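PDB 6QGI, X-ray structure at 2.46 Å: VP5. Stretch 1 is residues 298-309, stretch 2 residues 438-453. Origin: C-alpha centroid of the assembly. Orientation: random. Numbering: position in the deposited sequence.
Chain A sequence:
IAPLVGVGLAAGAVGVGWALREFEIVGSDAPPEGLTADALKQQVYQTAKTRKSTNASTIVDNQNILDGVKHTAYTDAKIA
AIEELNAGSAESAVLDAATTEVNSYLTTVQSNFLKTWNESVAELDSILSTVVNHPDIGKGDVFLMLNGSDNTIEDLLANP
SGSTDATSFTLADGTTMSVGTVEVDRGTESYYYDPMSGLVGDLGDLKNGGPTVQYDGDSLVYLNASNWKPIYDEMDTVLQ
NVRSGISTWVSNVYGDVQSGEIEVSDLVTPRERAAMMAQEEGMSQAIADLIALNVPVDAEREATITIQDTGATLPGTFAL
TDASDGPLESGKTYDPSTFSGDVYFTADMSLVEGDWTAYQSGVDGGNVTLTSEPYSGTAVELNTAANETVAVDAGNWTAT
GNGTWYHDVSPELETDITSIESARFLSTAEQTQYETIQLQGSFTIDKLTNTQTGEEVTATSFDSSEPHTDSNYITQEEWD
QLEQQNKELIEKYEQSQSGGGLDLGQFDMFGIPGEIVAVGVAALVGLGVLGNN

Stretch 1, residues 298-309: DAEREATITIQD
Stretch 2, residues 438-453: QLQGSFTIDKLTNTQT

A beta bulge interrupts the antiparallel pairing of the two stretches: the register slips by one residue between Thr 304, opposite Lys 447, and Ile 305, opposite Ile 445. Asp 446 is the extra residue. Its phi/psi of -74/-29° departs from extended values, yet its N still donates to Thr 304 O (2.9 Å), while Thr 304 N donates to Lys 447 O (3.1 Å). At the bulge Asp 446 (chi1 m) accepts through OD2 from Thr 306 OG1 at 2.7 Å, with Thr 306 in the m rotamer.

The strand around 301-307 and strand 443-450 run at 146° between their N-to-C directions, their axes 4.4 Å apart at closest. Hydrogen-bonded and non-hydrogen-bonded pairs alternate from Arg 301-Asn 450 to Thr 304-Lys 447. Glu 302 N donates to Thr 449 O and Thr 449 N to Glu 302 O, both 2.8 Å; Thr 306 N donates to Thr 444 O and Thr 444 N to Thr 306 O, again 2.8 Å each. CA atoms lie 4.5 Å apart at Arg 301-Asn 450, Ala 303-Leu 448 and Ile 305-Ile 445, and 5.1-5.4 Å apart at the hydrogen-bonded pairs.

Ala 303, Ile 305, Ile 307, Phe 443, Ile 445 and Leu 448 form the buried, apolar part of one face, which ends in the polar pair Arg 301 and Asn 450. Ala 303 CB packs 3.5 Å from Leu 448 CD2 (Leu 448 m,t). Ile 305 (p,t) sets CG2 3.8 Å from Phe 443 CD2, the ring being in chi1 p, and CD1 4.0 Å from Leu 439 CD2. Ile 307 (m,m) brings CD1 to 3.6 Å from Phe 443 CB. The other face bears the polar, more accessible Glu 302, Thr 304, Thr 306, Thr 444, Lys 447 and Thr 449.

At the turn, Glu 300 O accepts from Thr 451 N (3.1 Å) and Thr 451 OG1 (3.2 Å, chi1 p). A water bridges Arg 301 NH2 (2.8 Å, weak) and Asn 450 ND2 (3.1 Å).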

# COMPACT_ATOMS: atom_id res chain seq x y z
N ASP A 298 0.70 9.39 15.50
CA ASP A 298 0.04 9.68 16.76
C ASP A 298 -0.36 8.34 17.37
O ASP A 298 -1.48 7.84 17.16
CB ASP A 298 -1.16 10.64 16.62
CG ASP A 298 -1.75 11.12 17.94
OD1 ASP A 298 -1.54 10.45 18.98
OD2 ASP A 298 -2.40 12.18 17.94
N ALA A 299 0.59 7.74 18.10
CA ALA A 299 0.45 6.47 18.79
C ALA A 299 -0.38 6.59 20.07
O ALA A 299 -1.00 5.61 20.50
CB ALA A 299 1.83 5.94 19.14
N GLU A 300 -0.38 7.79 20.69
CA GLU A 300 -1.03 8.06 21.98
C GLU A 300 -2.50 8.48 21.91
O GLU A 300 -3.12 8.57 22.97
CB GLU A 300 -0.24 9.12 22.76
CG GLU A 300 0.72 8.53 23.78
CD GLU A 300 0.13 7.61 24.84
OE1 GLU A 300 -0.98 7.90 25.34
OE2 GLU A 300 0.79 6.60 25.18
N ARG A 301 -3.07 8.73 20.72
CA ARG A 301 -4.47 9.14 20.65
C ARG A 301 -5.28 8.23 19.72
O ARG A 301 -5.14 8.29 18.50
CB ARG A 301 -4.62 10.61 20.25
CG ARG A 301 -4.55 11.55 21.45
CD ARG A 301 -3.78 12.82 21.12
NE ARG A 301 -2.35 12.55 20.99
CZ ARG A 301 -1.40 13.17 21.69
NH1 ARG A 301 -0.12 12.85 21.51
NH2 ARG A 301 -1.72 14.11 22.57
N GLU A 302 -6.14 7.39 20.33
CA GLU A 302 -7.03 6.48 19.63
C GLU A 302 -8.24 7.27 19.16
O GLU A 302 -8.88 7.98 19.94
CB GLU A 302 -7.45 5.30 20.52
CG GLU A 302 -8.03 4.13 19.74
CD GLU A 302 -8.80 3.12 20.56
OE1 GLU A 302 -8.16 2.31 21.27
OE2 GLU A 302 -10.05 3.12 20.48
N ALA A 303 -8.52 7.18 17.86
CA ALA A 303 -9.62 7.89 17.24
C ALA A 303 -10.60 6.94 16.60
O ALA A 303 -10.19 6.02 15.89
CB ALA A 303 -9.09 8.85 16.20
N THR A 304 -11.90 7.17 16.84
CA THR A 304 -12.98 6.40 16.22
C THR A 304 -13.43 7.24 15.02
O THR A 304 -13.77 8.41 15.19
CB THR A 304 -14.10 6.05 17.23
OG1 THR A 304 -14.65 7.26 17.76
CG2 THR A 304 -13.62 5.15 18.36
N ILE A 305 -13.34 6.67 13.81
CA ILE A 305 -13.69 7.38 12.57
C ILE A 305 -14.93 6.78 11.92
O ILE A 305 -15.24 5.60 12.13
CB ILE A 305 -12.50 7.43 11.56
CG1 ILE A 305 -11.99 6.01 11.18
CG2 ILE A 305 -11.38 8.33 12.08
CD1 ILE A 305 -11.20 5.91 9.87
N THR A 306 -15.64 7.59 11.13
CA THR A 306 -16.79 7.16 10.34
C THR A 306 -16.47 7.50 8.90
O THR A 306 -16.30 8.68 8.58
CB THR A 306 -18.11 7.80 10.84
OG1 THR A 306 -18.41 7.29 12.14
CG2 THR A 306 -19.29 7.51 9.92
N ILE A 307 -16.39 6.47 8.04
CA ILE A 307 -16.16 6.64 6.61
C ILE A 307 -17.50 7.11 6.05
O ILE A 307 -18.46 6.36 6.04
CB ILE A 307 -15.59 5.34 5.96
CG1 ILE A 307 -14.30 4.87 6.67
CG2 ILE A 307 -15.37 5.50 4.44
CD1 ILE A 307 -13.11 5.85 6.67
N GLN A 308 -17.57 8.40 5.70
CA GLN A 308 -18.76 9.12 5.24
C GLN A 308 -19.60 8.39 4.18
O GLN A 308 -20.83 8.34 4.32
CB GLN A 308 -18.36 10.48 4.67
CG GLN A 308 -17.70 11.41 5.67
CD GLN A 308 -17.71 12.80 5.13
OE1 GLN A 308 -17.22 13.07 4.03
NE2 GLN A 308 -18.31 13.71 5.89
N ASP A 309 -18.96 7.86 3.12
CA ASP A 309 -19.61 7.19 1.99
C ASP A 309 -20.30 5.85 2.33
O ASP A 309 -21.21 5.45 1.60
CB ASP A 309 -18.58 6.95 0.86
CG ASP A 309 -18.24 8.17 0.01
OD1 ASP A 309 -18.48 9.31 0.48
OD2 ASP A 309 -17.73 7.98 -1.11
N GLN A 438 -4.65 2.87 4.09
CA GLN A 438 -4.46 4.25 3.62
C GLN A 438 -5.84 4.82 3.34
O GLN A 438 -6.55 4.28 2.49
CB GLN A 438 -3.54 4.33 2.39
CG GLN A 438 -3.29 5.77 1.95
CD GLN A 438 -2.41 5.89 0.73
OE1 GLN A 438 -1.32 5.35 0.68
NE2 GLN A 438 -2.88 6.63 -0.26
N LEU A 439 -6.23 5.89 4.05
CA LEU A 439 -7.54 6.51 3.88
C LEU A 439 -7.57 7.34 2.61
O LEU A 439 -6.76 8.26 2.46
CB LEU A 439 -7.89 7.38 5.11
CG LEU A 439 -7.84 6.66 6.46
CD1 LEU A 439 -7.96 7.64 7.60
CD2 LEU A 439 -8.93 5.61 6.58
N GLN A 440 -8.47 6.99 1.68
CA GLN A 440 -8.64 7.65 0.38
C GLN A 440 -9.90 8.50 0.40
O GLN A 440 -9.87 9.66 -0.04
CB GLN A 440 -8.73 6.61 -0.75
CG GLN A 440 -7.82 5.38 -0.62
CD GLN A 440 -6.38 5.64 -0.97
OE1 GLN A 440 -5.98 6.75 -1.35
NE2 GLN A 440 -5.56 4.61 -0.84
N GLY A 441 -10.98 7.91 0.91
CA GLY A 441 -12.28 8.55 1.01
C GLY A 441 -12.44 9.34 2.29
O GLY A 441 -11.72 9.11 3.27
N SER A 442 -13.42 10.26 2.28
CA SER A 442 -13.75 11.13 3.40
C SER A 442 -14.20 10.35 4.63
O SER A 442 -14.76 9.25 4.52
CB SER A 442 -14.82 12.13 2.99
OG SER A 442 -14.32 13.10 2.09
N PHE A 443 -13.89 10.91 5.80
CA PHE A 443 -14.14 10.32 7.11
C PHE A 443 -14.30 11.42 8.17
O PHE A 443 -13.72 12.50 8.03
CB PHE A 443 -12.99 9.36 7.50
CG PHE A 443 -11.65 10.04 7.70
CD1 PHE A 443 -10.80 10.27 6.62
CD2 PHE A 443 -11.25 10.46 8.96
CE1 PHE A 443 -9.57 10.93 6.81
CE2 PHE A 443 -10.02 11.11 9.14
CZ PHE A 443 -9.19 11.33 8.06
N THR A 444 -15.04 11.11 9.24
CA THR A 444 -15.27 12.04 10.34
C THR A 444 -14.77 11.41 11.64
O THR A 444 -15.09 10.26 11.93
CB THR A 444 -16.76 12.42 10.41
OG1 THR A 444 -17.25 12.73 9.10
CG2 THR A 444 -17.03 13.58 11.37
N ILE A 445 -13.99 12.17 12.42
CA ILE A 445 -13.49 11.71 13.72
C ILE A 445 -14.64 11.92 14.71
O ILE A 445 -14.94 13.06 15.06
CB ILE A 445 -12.18 12.44 14.13
CG1 ILE A 445 -11.06 12.19 13.09
CG2 ILE A 445 -11.74 12.01 15.52
CD1 ILE A 445 -9.92 13.17 13.11
N ASP A 446 -15.34 10.84 15.10
CA ASP A 446 -16.46 10.94 16.04
C ASP A 446 -15.97 11.19 17.46
O ASP A 446 -16.70 11.81 18.25
CB ASP A 446 -17.32 9.66 16.01
CG ASP A 446 -18.12 9.44 14.75
OD1 ASP A 446 -18.24 10.39 13.93
OD2 ASP A 446 -18.66 8.33 14.58
N LYS A 447 -14.76 10.70 17.79
CA LYS A 447 -14.13 10.83 19.11
C LYS A 447 -12.61 10.64 19.03
O LYS A 447 -12.12 9.91 18.17
CB LYS A 447 -14.73 9.78 20.06
CG LYS A 447 -14.71 10.16 21.54
CD LYS A 447 -14.38 8.98 22.45
CE LYS A 447 -15.53 8.02 22.70
NZ LYS A 447 -15.07 6.81 23.43
N LEU A 448 -11.88 11.31 19.94
CA LEU A 448 -10.43 11.23 20.16
C LEU A 448 -10.19 10.91 21.63
O LEU A 448 -10.77 11.58 22.49
CB LEU A 448 -9.72 12.54 19.77
CG LEU A 448 -9.65 12.92 18.30
CD1 LEU A 448 -9.09 14.30 18.15
CD2 LEU A 448 -8.74 12.01 17.55
N THR A 449 -9.38 9.89 21.93
CA THR A 449 -9.09 9.48 23.31
C THR A 449 -7.60 9.23 23.51
O THR A 449 -7.00 8.46 22.77
CB THR A 449 -9.89 8.21 23.68
OG1 THR A 449 -11.29 8.46 23.55
CG2 THR A 449 -9.59 7.71 25.10
N ASN A 450 -7.02 9.86 24.56
CA ASN A 450 -5.63 9.62 24.94
C ASN A 450 -5.61 8.27 25.65
O ASN A 450 -6.25 8.12 26.69
CB ASN A 450 -5.09 10.76 25.81
CG ASN A 450 -3.61 10.69 26.05
OD1 ASN A 450 -3.10 9.81 26.75
ND2 ASN A 450 -2.87 11.64 25.49
N THR A 451 -4.94 7.27 25.05
CA THR A 451 -4.88 5.88 25.55
C THR A 451 -4.24 5.72 26.95
O THR A 451 -4.62 4.78 27.65
CB THR A 451 -4.15 4.99 24.55
OG1 THR A 451 -2.93 5.62 24.15
CG2 THR A 451 -4.99 4.66 23.32
N GLN A 452 -3.30 6.60 27.35
CA GLN A 452 -2.63 6.49 28.65
C GLN A 452 -3.48 7.08 29.79
O GLN A 452 -3.69 6.41 30.80
CB GLN A 452 -1.24 7.14 28.62
CG GLN A 452 -0.40 6.87 29.87
CD GLN A 452 1.04 7.30 29.74
OE1 GLN A 452 1.47 7.91 28.75
NE2 GLN A 452 1.83 6.99 30.77
N THR A 453 -3.92 8.34 29.64
CA THR A 453 -4.72 9.06 30.64
C THR A 453 -6.19 8.60 30.61
O THR A 453 -6.86 8.63 31.65
CB THR A 453 -4.62 10.58 30.43
OG1 THR A 453 -5.10 10.90 29.12
CG2 THR A 453 -3.21 11.11 30.62
O HOH W 1 -3.60 14.47 24.59